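Local atomic coordinates of Myo-inositol phosphohydrolase (Mitsuokella multacida, PDB entry 4WU3), a protein that probably removes phosphate groups from inositol hexakisphosphate and related inositol phosphates, as a phytase of the protein-tyrosine-phosphatase-like family. Residues Ile52-Val57 / Gly131-Trp136; Ser166-Ile171 / Pro184-Tyr189; Gly127-Thr132 / Asn190-Glu195; Lys100-Ile105 / Glu197-His202. The protein carries 2 engineered substitutions. All blocks are in the same frame, centred on the assembly; numbering follows the deposited sequence.

Contact 1 of 4, residues Ile52-Val57 / Gly131-Trp136; sequences IDRADV and GTAVSW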
loop_
_atom_site.group_PDB
_atom_site.type_symbol
_atom_site.label_atom_id
_atom_site.label_comp_id
_atom_site.label_asym_id
_atom_site.label_seq_id
_atom_site.Cartn_x
_atom_site.Cartn_y
_atom_site.Cartn_z
ATOM N N ILE A 52 -7.995 -25.539 -8.903
ATOM C CA ILE A 52 -6.820 -26.384 -8.922
ATOM C C ILE A 52 -5.545 -25.537 -8.863
ATOM O O ILE A 52 -5.358 -24.632 -9.666
ATOM C CB ILE A 52 -6.837 -27.272 -10.185
ATOM C CG1 ILE A 52 -8.011 -28.259 -10.116
ATOM C CG2 ILE A 52 -5.528 -28.023 -10.358
ATOM C CD1 ILE A 52 -8.282 -29.010 -11.405
ATOM N N ASP A 53 -4.686 -25.825 -7.888
ATOM C CA ASP A 53 -3.402 -25.153 -7.758
ATOM C C ASP A 53 -2.351 -25.907 -8.569
ATOM O O ASP A 53 -1.646 -25.326 -9.402
ATOM C CB ASP A 53 -2.951 -25.121 -6.287
ATOM C CG ASP A 53 -3.801 -24.213 -5.406
ATOM O OD1 ASP A 53 -4.427 -23.264 -5.912
ATOM O OD2 ASP A 53 -3.820 -24.452 -4.179
ATOM N N ARG A 54 -2.241 -27.210 -8.291
ATOM C CA ARG A 54 -1.280 -28.086 -8.956
ATOM C C ARG A 54 -1.904 -29.438 -9.296
ATOM O O ARG A 54 -2.324 -30.183 -8.411
ATOM C CB ARG A 54 -0.058 -28.339 -8.064
ATOM C CG ARG A 54 0.653 -27.090 -7.553
ATOM C CD ARG A 54 1.217 -26.264 -8.688
ATOM N NE ARG A 54 2.321 -26.962 -9.327
ATOM C CZ ARG A 54 2.979 -26.513 -10.386
ATOM N NH1 ARG A 54 2.660 -25.357 -10.937
ATOM N NH2 ARG A 54 3.973 -27.224 -10.885
ATOM N N ALA A 55 -1.955 -29.741 -10.589
ATOM C CA ALA A 55 -2.322 -31.062 -11.056
ATOM C C ALA A 55 -1.248 -32.010 -10.567
ATOM O O ALA A 55 -0.095 -31.616 -10.436
ATOM C CB ALA A 55 -2.410 -31.085 -12.583
ATOM N N ASP A 56 -1.617 -33.255 -10.297
ATOM C CA ASP A 56 -0.688 -34.207 -9.703
ATOM C C ASP A 56 0.215 -34.855 -10.746
ATOM O O ASP A 56 -0.203 -35.755 -11.469
ATOM C CB ASP A 56 -1.436 -35.293 -8.939
ATOM C CG ASP A 56 -0.591 -35.912 -7.859
ATOM O OD1 ASP A 56 0.520 -35.386 -7.602
ATOM O OD2 ASP A 56 -1.028 -36.911 -7.258
ATOM N N VAL A 57 1.464 -34.404 -10.790
ATOM C CA VAL A 57 2.395 -34.794 -11.837
ATOM C C VAL A 57 3.747 -35.110 -11.221
ATOM O O VAL A 57 4.191 -34.404 -10.323
ATOM C CB VAL A 57 2.579 -33.658 -12.847
ATOM C CG1 VAL A 57 3.522 -34.086 -13.952
ATOM C CG2 VAL A 57 1.242 -33.236 -13.429
ATOM N N GLY A 131 -3.848 -36.427 -4.552
ATOM C CA GLY A 131 -2.592 -35.700 -4.678
ATOM C C GLY A 131 -2.701 -34.309 -5.300
ATOM O O GLY A 131 -1.721 -33.576 -5.355
ATOM N N THR A 132 -3.891 -33.947 -5.775
ATOM C CA THR A 132 -4.091 -32.674 -6.448
ATOM C C THR A 132 -4.225 -31.533 -5.437
ATOM O O THR A 132 -4.984 -31.633 -4.466
ATOM C CB THR A 132 -5.367 -32.678 -7.308
ATOM O OG1 THR A 132 -5.350 -33.787 -8.224
ATOM C CG2 THR A 132 -5.476 -31.362 -8.081
ATOM N N ALA A 133 -3.485 -30.453 -5.661
ATOM C CA ALA A 133 -3.556 -29.308 -4.765
ATOM C C ALA A 133 -4.638 -28.367 -5.228
ATOM O O ALA A 133 -4.697 -27.986 -6.396
ATOM C CB ALA A 133 -2.223 -28.580 -4.689
ATOM N N VAL A 134 -5.491 -27.990 -4.287
ATOM C CA VAL A 134 -6.580 -27.059 -4.556
ATOM C C VAL A 134 -6.592 -25.942 -3.525
ATOM O O VAL A 134 -6.034 -26.079 -2.434
ATOM C CB VAL A 134 -7.932 -27.781 -4.504
ATOM C CG1 VAL A 134 -7.936 -28.943 -5.478
ATOM C CG2 VAL A 134 -8.213 -28.258 -3.088
ATOM N N SER A 135 -7.235 -24.834 -3.865
ATOM C CA SER A 135 -7.336 -23.719 -2.930
ATOM C C SER A 135 -8.579 -22.911 -3.218
ATOM O O SER A 135 -9.146 -23.010 -4.286
ATOM C CB SER A 135 -6.098 -22.810 -3.019
ATOM O OG SER A 135 -6.071 -22.100 -4.246
ATOM N N TRP A 136 -8.988 -22.109 -2.245
ATOM C CA TRP A 136 -10.121 -21.228 -2.403
ATOM C C TRP A 136 -9.638 -19.849 -2.828
ATOM O O TRP A 136 -8.962 -19.135 -2.074
ATOM C CB TRP A 136 -10.950 -21.182 -1.109
ATOM C CG TRP A 136 -11.794 -22.389 -0.966
ATOM C CD1 TRP A 136 -13.105 -22.520 -1.326
ATOM C CD2 TRP A 136 -11.385 -23.665 -0.468
ATOM N NE1 TRP A 136 -13.540 -23.797 -1.065
ATOM C CE2 TRP A 136 -12.499 -24.518 -0.542
ATOM C CE3 TRP A 136 -10.183 -24.165 0.040
ATOM C CZ2 TRP A 136 -12.450 -25.838 -0.123
ATOM C CZ3 TRP A 136 -10.136 -25.476 0.448
ATOM C CH2 TRP A 136 -11.266 -26.300 0.369
HETATM O O HOH W 1 -4.723 -33.963 -10.787
#

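Contact 2 of 4, residues Ser166-Ile171 / Pro184-Tyr189; sequences STVKSI and PVYVNY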
loop_
_atom_site.group_PDB
_atom_site.type_symbol
_atom_site.label_atom_id
_atom_site.label_comp_id
_atom_site.label_asym_id
_atom_site.label_seq_id
_atom_site.Cartn_x
_atom_site.Cartn_y
_atom_site.Cartn_z
ATOM N N SER A 166 -18.172 -36.592 -0.619
ATOM C CA SER A 166 -18.273 -36.668 -2.067
ATOM C C SER A 166 -16.980 -37.309 -2.550
ATOM O O SER A 166 -15.977 -37.303 -1.831
ATOM C CB SER A 166 -18.450 -35.291 -2.710
ATOM O OG SER A 166 -19.600 -34.618 -2.232
ATOM N N THR A 167 -17.004 -37.885 -3.749
ATOM C CA THR A 167 -15.813 -38.499 -4.331
ATOM C C THR A 167 -15.500 -37.922 -5.703
ATOM O O THR A 167 -14.561 -38.346 -6.369
ATOM C CB THR A 167 -15.975 -40.011 -4.481
ATOM O OG1 THR A 167 -17.112 -40.291 -5.310
ATOM C CG2 THR A 167 -16.153 -40.661 -3.119
ATOM N N VAL A 168 -16.296 -36.949 -6.115
ATOM C CA VAL A 168 -16.091 -36.276 -7.382
ATOM C C VAL A 168 -16.676 -34.864 -7.281
ATOM O O VAL A 168 -17.694 -34.648 -6.620
ATOM C CB VAL A 168 -16.735 -37.066 -8.529
ATOM C CG1 VAL A 168 -18.207 -37.311 -8.233
ATOM C CG2 VAL A 168 -16.548 -36.332 -9.850
ATOM N N LYS A 169 -16.001 -33.908 -7.904
ATOM C CA LYS A 169 -16.391 -32.514 -7.816
ATOM C C LYS A 169 -15.876 -31.736 -9.011
ATOM O O LYS A 169 -14.740 -31.925 -9.454
ATOM C CB LYS A 169 -15.830 -31.885 -6.534
ATOM C CG LYS A 169 -16.636 -30.720 -5.997
ATOM C CD LYS A 169 -16.917 -30.880 -4.527
ATOM C CE LYS A 169 -17.702 -29.726 -3.935
ATOM N NZ LYS A 169 -19.154 -30.037 -3.810
ATOM N N SER A 170 -16.722 -30.853 -9.524
ATOM C CA SER A 170 -16.332 -29.935 -10.574
ATOM C C SER A 170 -15.450 -28.865 -9.939
ATOM O O SER A 170 -15.886 -28.165 -9.036
ATOM C CB SER A 170 -17.572 -29.304 -11.219
ATOM O OG SER A 170 -17.221 -28.527 -12.351
ATOM N N ILE A 171 -14.199 -28.764 -10.381
ATOM C CA ILE A 171 -13.251 -27.805 -9.786
ATOM C C ILE A 171 -12.666 -26.910 -10.863
ATOM O O ILE A 171 -12.189 -27.392 -11.903
ATOM C CB ILE A 171 -12.069 -28.501 -9.113
ATOM C CG1 ILE A 171 -12.543 -29.579 -8.140
ATOM C CG2 ILE A 171 -11.203 -27.480 -8.394
ATOM C CD1 ILE A 171 -12.933 -29.064 -6.780
ATOM N N PRO A 184 -14.040 -25.349 -15.471
ATOM C CA PRO A 184 -13.743 -26.431 -14.543
ATOM C C PRO A 184 -13.563 -27.802 -15.186
ATOM O O PRO A 184 -13.999 -28.026 -16.307
ATOM C CB PRO A 184 -14.969 -26.437 -13.623
ATOM C CG PRO A 184 -16.074 -25.908 -14.464
ATOM C CD PRO A 184 -15.443 -24.911 -15.395
ATOM N N VAL A 185 -12.901 -28.699 -14.461
ATOM C CA VAL A 185 -12.920 -30.114 -14.784
ATOM C C VAL A 185 -13.369 -30.867 -13.555
ATOM O O VAL A 185 -13.373 -30.322 -12.455
ATOM C CB VAL A 185 -11.549 -30.689 -15.171
ATOM C CG1 VAL A 185 -10.861 -29.837 -16.173
ATOM C CG2 VAL A 185 -10.646 -30.787 -13.973
ATOM N N TYR A 186 -13.755 -32.118 -13.761
ATOM C CA TYR A 186 -14.137 -32.983 -12.669
ATOM C C TYR A 186 -12.909 -33.677 -12.085
ATOM O O TYR A 186 -12.064 -34.218 -12.808
ATOM C CB TYR A 186 -15.166 -34.001 -13.140
ATOM C CG TYR A 186 -16.513 -33.401 -13.466
ATOM C CD1 TYR A 186 -17.461 -33.236 -12.477
ATOM C CD2 TYR A 186 -16.844 -33.015 -14.768
ATOM C CE1 TYR A 186 -18.704 -32.705 -12.758
ATOM C CE2 TYR A 186 -18.089 -32.473 -15.059
ATOM C CZ TYR A 186 -19.014 -32.327 -14.047
ATOM O OH TYR A 186 -20.256 -31.795 -14.298
ATOM N N VAL A 187 -12.812 -33.630 -10.766
ATOM C CA VAL A 187 -11.711 -34.233 -10.044
ATOM C C VAL A 187 -12.251 -35.379 -9.199
ATOM O O VAL A 187 -13.212 -35.199 -8.438
ATOM C CB VAL A 187 -11.052 -33.199 -9.126
ATOM C CG1 VAL A 187 -9.939 -33.832 -8.316
ATOM C CG2 VAL A 187 -10.526 -32.038 -9.950
ATOM N N ASN A 188 -11.656 -36.558 -9.350
ATOM C CA ASN A 188 -12.074 -37.718 -8.578
ATOM C C ASN A 188 -11.118 -37.890 -7.421
ATOM O O ASN A 188 -9.925 -37.702 -7.579
ATOM C CB ASN A 188 -12.065 -38.987 -9.425
ATOM C CG ASN A 188 -13.037 -38.924 -10.574
ATOM O OD1 ASN A 188 -12.681 -38.559 -11.678
ATOM N ND2 ASN A 188 -14.264 -39.261 -10.317
ATOM N N TYR A 189 -11.649 -38.245 -6.261
ATOM C CA TYR A 189 -10.838 -38.354 -5.068
ATOM C C TYR A 189 -11.550 -39.216 -4.038
ATOM O O TYR A 189 -12.774 -39.331 -4.043
ATOM C CB TYR A 189 -10.570 -36.956 -4.482
ATOM C CG TYR A 189 -11.811 -36.200 -4.040
ATOM C CD1 TYR A 189 -12.560 -35.446 -4.949
ATOM C CD2 TYR A 189 -12.227 -36.216 -2.710
ATOM C CE1 TYR A 189 -13.691 -34.745 -4.541
ATOM C CE2 TYR A 189 -13.352 -35.526 -2.299
ATOM C CZ TYR A 189 -14.081 -34.792 -3.212
ATOM O OH TYR A 189 -15.203 -34.100 -2.797
HETATM O O HOH W 2 -14.358 -40.790 -7.595
#

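Contact 3 of 4, residues Gly127-Thr132 / Asn190-Glu195; sequences GYLNGT and NKVRTE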
loop_
_atom_site.group_PDB
_atom_site.type_symbol
_atom_site.label_atom_id
_atom_site.label_comp_id
_atom_site.label_asym_id
_atom_site.label_seq_id
_atom_site.Cartn_x
_atom_site.Cartn_y
_atom_site.Cartn_z
ATOM N N GLY A 127 -5.636 -27.055 0.272
ATOM C CA GLY A 127 -5.523 -28.431 0.710
ATOM C C GLY A 127 -5.330 -29.374 -0.462
ATOM O O GLY A 127 -4.915 -28.950 -1.550
ATOM N N TYR A 128 -5.635 -30.652 -0.230
ATOM C CA TYR A 128 -5.388 -31.698 -1.213
ATOM C C TYR A 128 -6.613 -32.598 -1.395
ATOM O O TYR A 128 -7.286 -32.958 -0.418
ATOM C CB TYR A 128 -4.151 -32.512 -0.817
ATOM C CG TYR A 128 -2.866 -31.706 -0.930
ATOM C CD1 TYR A 128 -2.430 -30.905 0.119
ATOM C CD2 TYR A 128 -2.111 -31.722 -2.098
ATOM C CE1 TYR A 128 -1.281 -30.153 0.003
ATOM C CE2 TYR A 128 -0.962 -30.973 -2.222
ATOM C CZ TYR A 128 -0.550 -30.184 -1.167
ATOM O OH TYR A 128 0.602 -29.412 -1.279
ATOM N N LEU A 129 -6.912 -32.899 -2.661
ATOM C CA LEU A 129 -7.864 -33.941 -3.037
ATOM C C LEU A 129 -7.085 -35.044 -3.727
ATOM O O LEU A 129 -6.625 -34.874 -4.857
ATOM C CB LEU A 129 -8.918 -33.400 -3.996
ATOM C CG LEU A 129 -9.741 -32.224 -3.484
ATOM C CD1 LEU A 129 -10.752 -31.812 -4.540
ATOM C CD2 LEU A 129 -10.445 -32.596 -2.186
ATOM N N ASN A 130 -6.942 -36.176 -3.046
ATOM C CA ASN A 130 -5.884 -37.134 -3.367
ATOM C C ASN A 130 -4.558 -36.369 -3.431
ATOM O O ASN A 130 -4.194 -35.702 -2.465
ATOM C CB ASN A 130 -6.202 -37.901 -4.653
ATOM C CG ASN A 130 -7.287 -38.948 -4.445
ATOM O OD1 ASN A 130 -7.872 -39.046 -3.357
ATOM N ND2 ASN A 130 -7.564 -39.733 -5.484
ATOM N N GLY A 131 -3.848 -36.427 -4.552
ATOM C CA GLY A 131 -2.592 -35.700 -4.678
ATOM C C GLY A 131 -2.701 -34.309 -5.300
ATOM O O GLY A 131 -1.721 -33.576 -5.355
ATOM N N THR A 132 -3.891 -33.947 -5.775
ATOM C CA THR A 132 -4.091 -32.674 -6.448
ATOM C C THR A 132 -4.225 -31.533 -5.437
ATOM O O THR A 132 -4.984 -31.633 -4.466
ATOM C CB THR A 132 -5.367 -32.678 -7.308
ATOM O OG1 THR A 132 -5.350 -33.787 -8.224
ATOM C CG2 THR A 132 -5.476 -31.362 -8.081
ATOM N N ASN A 190 -10.780 -39.811 -3.147
ATOM C CA ASN A 190 -11.354 -40.472 -1.988
ATOM C C ASN A 190 -10.597 -40.075 -0.726
ATOM O O ASN A 190 -10.697 -40.734 0.304
ATOM C CB ASN A 190 -11.337 -41.983 -2.178
ATOM C CG ASN A 190 -9.950 -42.517 -2.405
ATOM O OD1 ASN A 190 -8.964 -41.936 -1.940
ATOM N ND2 ASN A 190 -9.858 -43.632 -3.122
ATOM N N LYS A 191 -9.853 -38.979 -0.831
ATOM C CA LYS A 191 -9.099 -38.410 0.278
ATOM C C LYS A 191 -9.133 -36.895 0.256
ATOM O O LYS A 191 -8.920 -36.291 -0.781
ATOM C CB LYS A 191 -7.644 -38.807 0.153
ATOM C CG LYS A 191 -7.239 -39.949 1.029
ATOM C CD LYS A 191 -5.734 -40.156 0.959
ATOM C CE LYS A 191 -5.344 -41.183 -0.084
ATOM N NZ LYS A 191 -3.867 -41.346 -0.095
ATOM N N VAL A 192 -9.357 -36.289 1.410
ATOM C CA VAL A 192 -9.272 -34.838 1.552
ATOM C C VAL A 192 -8.328 -34.535 2.717
ATOM O O VAL A 192 -8.509 -35.054 3.814
ATOM C CB VAL A 192 -10.656 -34.218 1.812
ATOM C CG1 VAL A 192 -10.579 -32.696 1.773
ATOM C CG2 VAL A 192 -11.678 -34.727 0.795
ATOM N N ARG A 193 -7.307 -33.723 2.471
ATOM C CA ARG A 193 -6.283 -33.465 3.475
ATOM C C ARG A 193 -5.873 -32.000 3.481
ATOM O O ARG A 193 -5.881 -31.342 2.444
ATOM C CB ARG A 193 -5.042 -34.336 3.221
ATOM C CG ARG A 193 -5.266 -35.828 3.450
ATOM C CD ARG A 193 -4.071 -36.681 3.060
ATOM N NE ARG A 193 -3.807 -36.662 1.627
ATOM C CZ ARG A 193 -2.783 -37.284 1.049
ATOM N NH1 ARG A 193 -1.932 -37.980 1.788
ATOM N NH2 ARG A 193 -2.612 -37.217 -0.266
ATOM N N THR A 194 -5.539 -31.492 4.667
ATOM C CA THR A 194 -4.782 -30.252 4.791
ATOM C C THR A 194 -3.366 -30.538 4.334
ATOM O O THR A 194 -2.974 -31.700 4.233
ATOM C CB THR A 194 -4.684 -29.782 6.247
ATOM O OG1 THR A 194 -4.027 -30.787 7.033
ATOM C CG2 THR A 194 -6.059 -29.499 6.813
ATOM N N GLU A 195 -2.584 -29.499 4.079
ATOM C CA GLU A 195 -1.200 -29.704 3.651
ATOM C C GLU A 195 -0.415 -30.403 4.746
ATOM O O GLU A 195 0.452 -31.243 4.480
ATOM C CB GLU A 195 -0.525 -28.373 3.293
ATOM C CG GLU A 195 0.878 -28.535 2.723
ATOM C CD GLU A 195 1.411 -27.260 2.096
ATOM O OE1 GLU A 195 0.674 -26.605 1.322
ATOM O OE2 GLU A 195 2.570 -26.915 2.370
HETATM O O HOH W 3 -5.644 -35.669 -0.036
#

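Contact 4 of 4, residues Lys100-Ile105 / Glu197-His202; sequences KELEAI and EMVKQH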
loop_
_atom_site.group_PDB
_atom_site.type_symbol
_atom_site.label_atom_id
_atom_site.label_comp_id
_atom_site.label_asym_id
_atom_site.label_seq_id
_atom_site.Cartn_x
_atom_site.Cartn_y
_atom_site.Cartn_z
ATOM N N LYS A 100 2.746 -35.682 -5.786
ATOM C CA LYS A 100 3.873 -36.208 -6.562
ATOM C C LYS A 100 5.017 -35.194 -6.677
ATOM O O LYS A 100 6.189 -35.574 -6.761
ATOM C CB LYS A 100 3.423 -36.646 -7.955
ATOM C CG LYS A 100 2.523 -37.874 -7.957
ATOM C CD LYS A 100 2.222 -38.348 -9.371
ATOM C CE LYS A 100 1.096 -39.372 -9.385
ATOM N NZ LYS A 100 1.480 -40.580 -8.623
ATOM N N GLU A 101 4.695 -33.904 -6.684
ATOM C CA GLU A 101 5.760 -32.895 -6.727
ATOM C C GLU A 101 6.492 -32.838 -5.387
ATOM O O GLU A 101 7.707 -32.653 -5.344
ATOM C CB GLU A 101 5.210 -31.523 -7.129
ATOM C CG GLU A 101 4.735 -31.479 -8.578
ATOM C CD GLU A 101 3.976 -30.216 -8.933
ATOM O OE1 GLU A 101 3.259 -29.656 -8.065
ATOM O OE2 GLU A 101 4.087 -29.799 -10.109
ATOM N N LEU A 102 5.765 -33.023 -4.291
ATOM C CA LEU A 102 6.425 -33.115 -2.991
ATOM C C LEU A 102 7.364 -34.322 -2.987
ATOM O O LEU A 102 8.511 -34.230 -2.531
ATOM C CB LEU A 102 5.418 -33.219 -1.845
ATOM C CG LEU A 102 6.023 -33.462 -0.454
ATOM C CD1 LEU A 102 6.921 -32.314 -0.022
ATOM C CD2 LEU A 102 4.958 -33.704 0.600
ATOM N N GLU A 103 6.883 -35.446 -3.514
ATOM C CA GLU A 103 7.690 -36.671 -3.553
ATOM C C GLU A 103 8.983 -36.428 -4.336
ATOM O O GLU A 103 10.063 -36.854 -3.913
ATOM C CB GLU A 103 6.877 -37.835 -4.121
ATOM C CG GLU A 103 5.871 -38.390 -3.119
ATOM C CD GLU A 103 4.726 -39.157 -3.763
ATOM O OE1 GLU A 103 4.810 -39.509 -4.961
ATOM O OE2 GLU A 103 3.727 -39.407 -3.060
ATOM N N ALA A 104 8.882 -35.697 -5.441
ATOM C CA ALA A 104 10.062 -35.311 -6.202
ATOM C C ALA A 104 10.997 -34.403 -5.392
ATOM O O ALA A 104 12.228 -34.533 -5.477
ATOM C CB ALA A 104 9.660 -34.624 -7.493
ATOM N N ILE A 105 10.423 -33.476 -4.620
ATOM C CA ILE A 105 11.237 -32.615 -3.745
ATOM C C ILE A 105 11.979 -33.436 -2.679
ATOM O O ILE A 105 13.177 -33.288 -2.486
ATOM C CB ILE A 105 10.382 -31.552 -3.037
ATOM C CG1 ILE A 105 9.872 -30.517 -4.043
ATOM C CG2 ILE A 105 11.198 -30.881 -1.947
ATOM C CD1 ILE A 105 8.941 -29.480 -3.452
ATOM N N GLU A 197 -1.444 -32.576 6.975
ATOM C CA GLU A 197 -1.727 -34.005 6.979
ATOM C C GLU A 197 -0.948 -34.698 5.875
ATOM O O GLU A 197 -0.340 -35.732 6.109
ATOM C CB GLU A 197 -3.228 -34.270 6.835
ATOM C CG GLU A 197 -4.013 -33.962 8.103
ATOM C CD GLU A 197 -5.518 -33.995 7.902
ATOM O OE1 GLU A 197 -6.000 -33.720 6.772
ATOM O OE2 GLU A 197 -6.225 -34.274 8.895
ATOM N N MET A 198 -0.945 -34.112 4.682
ATOM C CA MET A 198 -0.293 -34.744 3.540
ATOM C C MET A 198 1.206 -34.801 3.780
ATOM O O MET A 198 1.845 -35.816 3.529
ATOM C CB MET A 198 -0.619 -33.979 2.260
ATOM C CG MET A 198 -0.304 -34.725 0.974
ATOM S SD MET A 198 1.362 -34.367 0.436
ATOM C CE MET A 198 1.208 -32.657 -0.081
ATOM N N VAL A 199 1.768 -33.724 4.309
ATOM C CA VAL A 199 3.210 -33.654 4.520
ATOM C C VAL A 199 3.656 -34.616 5.618
ATOM O O VAL A 199 4.680 -35.289 5.498
ATOM C CB VAL A 199 3.663 -32.208 4.852
ATOM C CG1 VAL A 199 5.085 -32.193 5.380
ATOM C CG2 VAL A 199 3.572 -31.336 3.611
ATOM N N LYS A 200 2.893 -34.679 6.695
ATOM C CA LYS A 200 3.232 -35.577 7.780
ATOM C C LYS A 200 3.078 -37.055 7.400
ATOM O O LYS A 200 3.801 -37.906 7.907
ATOM C CB LYS A 200 2.387 -35.251 8.997
ATOM C CG LYS A 200 2.781 -33.940 9.631
ATOM C CD LYS A 200 2.154 -33.808 10.997
ATOM C CE LYS A 200 2.714 -32.604 11.716
ATOM N NZ LYS A 200 2.034 -32.394 13.023
ATOM N N GLN A 201 2.152 -37.358 6.499
ATOM C CA GLN A 201 1.994 -38.732 6.020
ATOM C C GLN A 201 3.193 -39.162 5.195
ATOM O O GLN A 201 3.423 -40.352 4.993
ATOM C CB GLN A 201 0.705 -38.889 5.212
ATOM C CG GLN A 201 -0.494 -39.074 6.118
ATOM C CD GLN A 201 -1.805 -38.916 5.396
ATOM O OE1 GLN A 201 -1.898 -39.134 4.187
ATOM N NE2 GLN A 201 -2.836 -38.528 6.136
ATOM N N HIS A 202 3.964 -38.188 4.725
ATOM C CA HIS A 202 5.204 -38.493 4.040
ATOM C C HIS A 202 6.386 -38.515 4.995
ATOM O O HIS A 202 7.526 -38.668 4.574
ATOM C CB HIS A 202 5.431 -37.514 2.893
ATOM C CG HIS A 202 4.650 -37.861 1.669
ATOM N ND1 HIS A 202 3.304 -37.597 1.550
ATOM C CD2 HIS A 202 5.010 -38.503 0.535
ATOM C CE1 HIS A 202 2.874 -38.034 0.382
ATOM N NE2 HIS A 202 3.890 -38.590 -0.254
#

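Contact 1 of 4, residues Ile52-Val57 / Gly131-Trp136
Asp53 turns its carboxylate back beside its own backbone N (chi1 -69°), and Ser135 sets its hydroxyl between backbone N and carbonyl carbon (chi1 70°); the two groups thereby meet across a classic beta bulge between antiparallel strands 49-54 and 132-137. Ser135 OG donates to Asp53 OD1 over 2.6 Å, using the syn lone pair of that oxygen. In the bulge, Asp53 and Arg54 both face Ala133, whose carbonyl oxygen takes two backbone N-H groups from the same face of its plane: Asp53 N lies 2.6 Å and Arg54 N 3.2 Å from Ala133 O. The Ala133 N-H returns a bond to Arg54 O. The extra residue brings the CB atoms of Asp53 and Arg54 both close to Ala133 CB. Ile52, on the face it shares with Val134, instead crosses Thr132 methyl to methyl, CG2 to CG2 at 4.0 Å. Salt bridges extend the network: Arg122 to Asp53 OD2, Lys51 to Asp53 OD1, and Arg54, through its bent chain, to Glu101. Asp56 OD1 is hydrogen-bonded by Ser98 OG and Lys100 N, while Asp56 OD2 lies 3.3 Å from Gly131 CA. A water joins Asp56 N to Thr132 OG1, 2.6 Å from the latter.

Contact 2 of 4, residues Ser166-Ile171 / Pro184-Tyr189
Tyr189 lays one ring face against the backbone of Thr167, whose CA stands 4.2 Å from the ring centroid and only 8° off the ring normal, a CH-pi contact. The ring reaches this place because CG sits between the backbone N and the carbonyl carbon (chi1 62°). Its CE2 comes within 3.2 Å of Ser166 O, while Lys169 CB approaches the ring edge. Leu163 O, outside both segments, accepts a hydrogen bond from the phenol oxygen and so helps fix the far end of the ring. The backbone beneath is a regular antiparallel beta hairpin: Lys169 and Val187 exchange two N-H to O bonds, as do Ile171 and Val185, with Ile171 N to Val185 O the shortest at 2.7 Å. Tyr189 N closes the ladder on Thr167 O, which also accepts from a water held by Asn188 ND2. On the exposed side, Val168 and Asn188 lie alongside each other, and Ser170 OG sits over a face of the Tyr186 ring, 3.3 Å from Pro184 CB. On the other side Ile171 CG1 meets Val187 CG2 at 3.7 Å. The aliphatic side chains there, Ile171, Val185 and Val187, rest on strand 49-54, all touching Ile52, and Ile171 also Leu50.

Contact 3 of 4, residues Gly127-Thr132 / Asn190-Glu195
Strand 192-193 forms the edge of the four-stranded antiparallel sheet and pairs with strand 126-129, Tyr128 and Arg193 exchanging both backbone bonds. Asn130 N continues the ladder to Lys191 O. Asn130 also offers its side chain: with CG beside the backbone N (chi1 -74°), OD1 accepts from Asn190 N at 3.0 Å. The guanidinium of Arg193 folds back, bent at chi3, and NH2 donates to Asn130 O over 3.1 Å; that oxygen lies in the guanidinium plane, although the donor stands well above the carbonyl plane. A water accepts from Arg193 NE at 2.7 Å, and Lys191 CD covers one guanidinium face 4.0 Å above its centre. Asn130 lies in the type II' beta turn Leu129-Thr132, which reverses the chain into strand 132-137. Arg193 NH2 also forms a salt bridge with Glu99, and NH1 is hydrogen-bonded to Gln201. On the Leu129 side, Leu129 CD2 packs alongside Val192 CG2 at 3.9 Å. On the other face, shared with Arg193, the Tyr128 ring presents its edge to the start of helix 195-201, with CE1 3.7 Å from Glu195 CA and the ring 72° from the Glu195 carboxylate plane. Phe97 O accepts from the tyrosine hydroxyl, and His241 bonds to Glu195 OE2.

Contact 4 of 4, residues Lys100-Ile105 / Glu197-His202
Helices 99-108 and 195-201 keep their backbones well apart, Leu102 CA and Val199 CA being 8.2 Å from each other, so side chains alone bridge them. Leu102 sends CD2 into the gap, its CG anti to the backbone N (chi1 174°). Met198 reaches out to meet it tip to tip, SD lying 3.7 Å from Leu102 CD2, and Val199 CG2 touches the same methyl at 4.1 Å. This methyl also stands over one face of the His202 imidazole, offset toward the rim. Both helices also touch strand 116-122 of the five-stranded mixed sheet, Ile105 on Phe116 and Val199 on Asp118. His202, next to helix 195-201, ties it to the first through a His-carboxylate hydrogen bond: NE2 donates to Glu103 OE2 over 2.9 Å in a nearly straight line (167°), meeting the anti lone pair of that oxygen. The carboxylate is turned 38° from the ring plane. On the other ring nitrogen, ND1 donates to Met198 O at 3.0 Å, within the same segment. With both nitrogens bonded near the ring plane, the imidazole is fixed in rotation; both N-H groups act as donors, which is consistent with a positively charged ring beside Glu103. Glu99 and Leu106 of the first helix also touch His202.

Contacts 1 and 3 build the same four-stranded antiparallel sheet from its two outer strands inward, sharing Gly131 and Thr132 of the turn between strands 126-129 and 132-137; Val134 O bonds to Gly127 N between them. Contact 2 is a two-stranded hairpin, the most exposed of the four, whose aliphatic side chains pack on strand 49-54 of contact 1. Contact 4 is buried and joins helices by side chains alone, whereas the other three rest largely on backbone ladders. Polar links from both sheet contacts reach the helices of contact 4, and Met198 of contact 4 also packs on Tyr128 of contact 3. Contacts 2 and 4 do not touch, their nearest atoms about 11 Å apart.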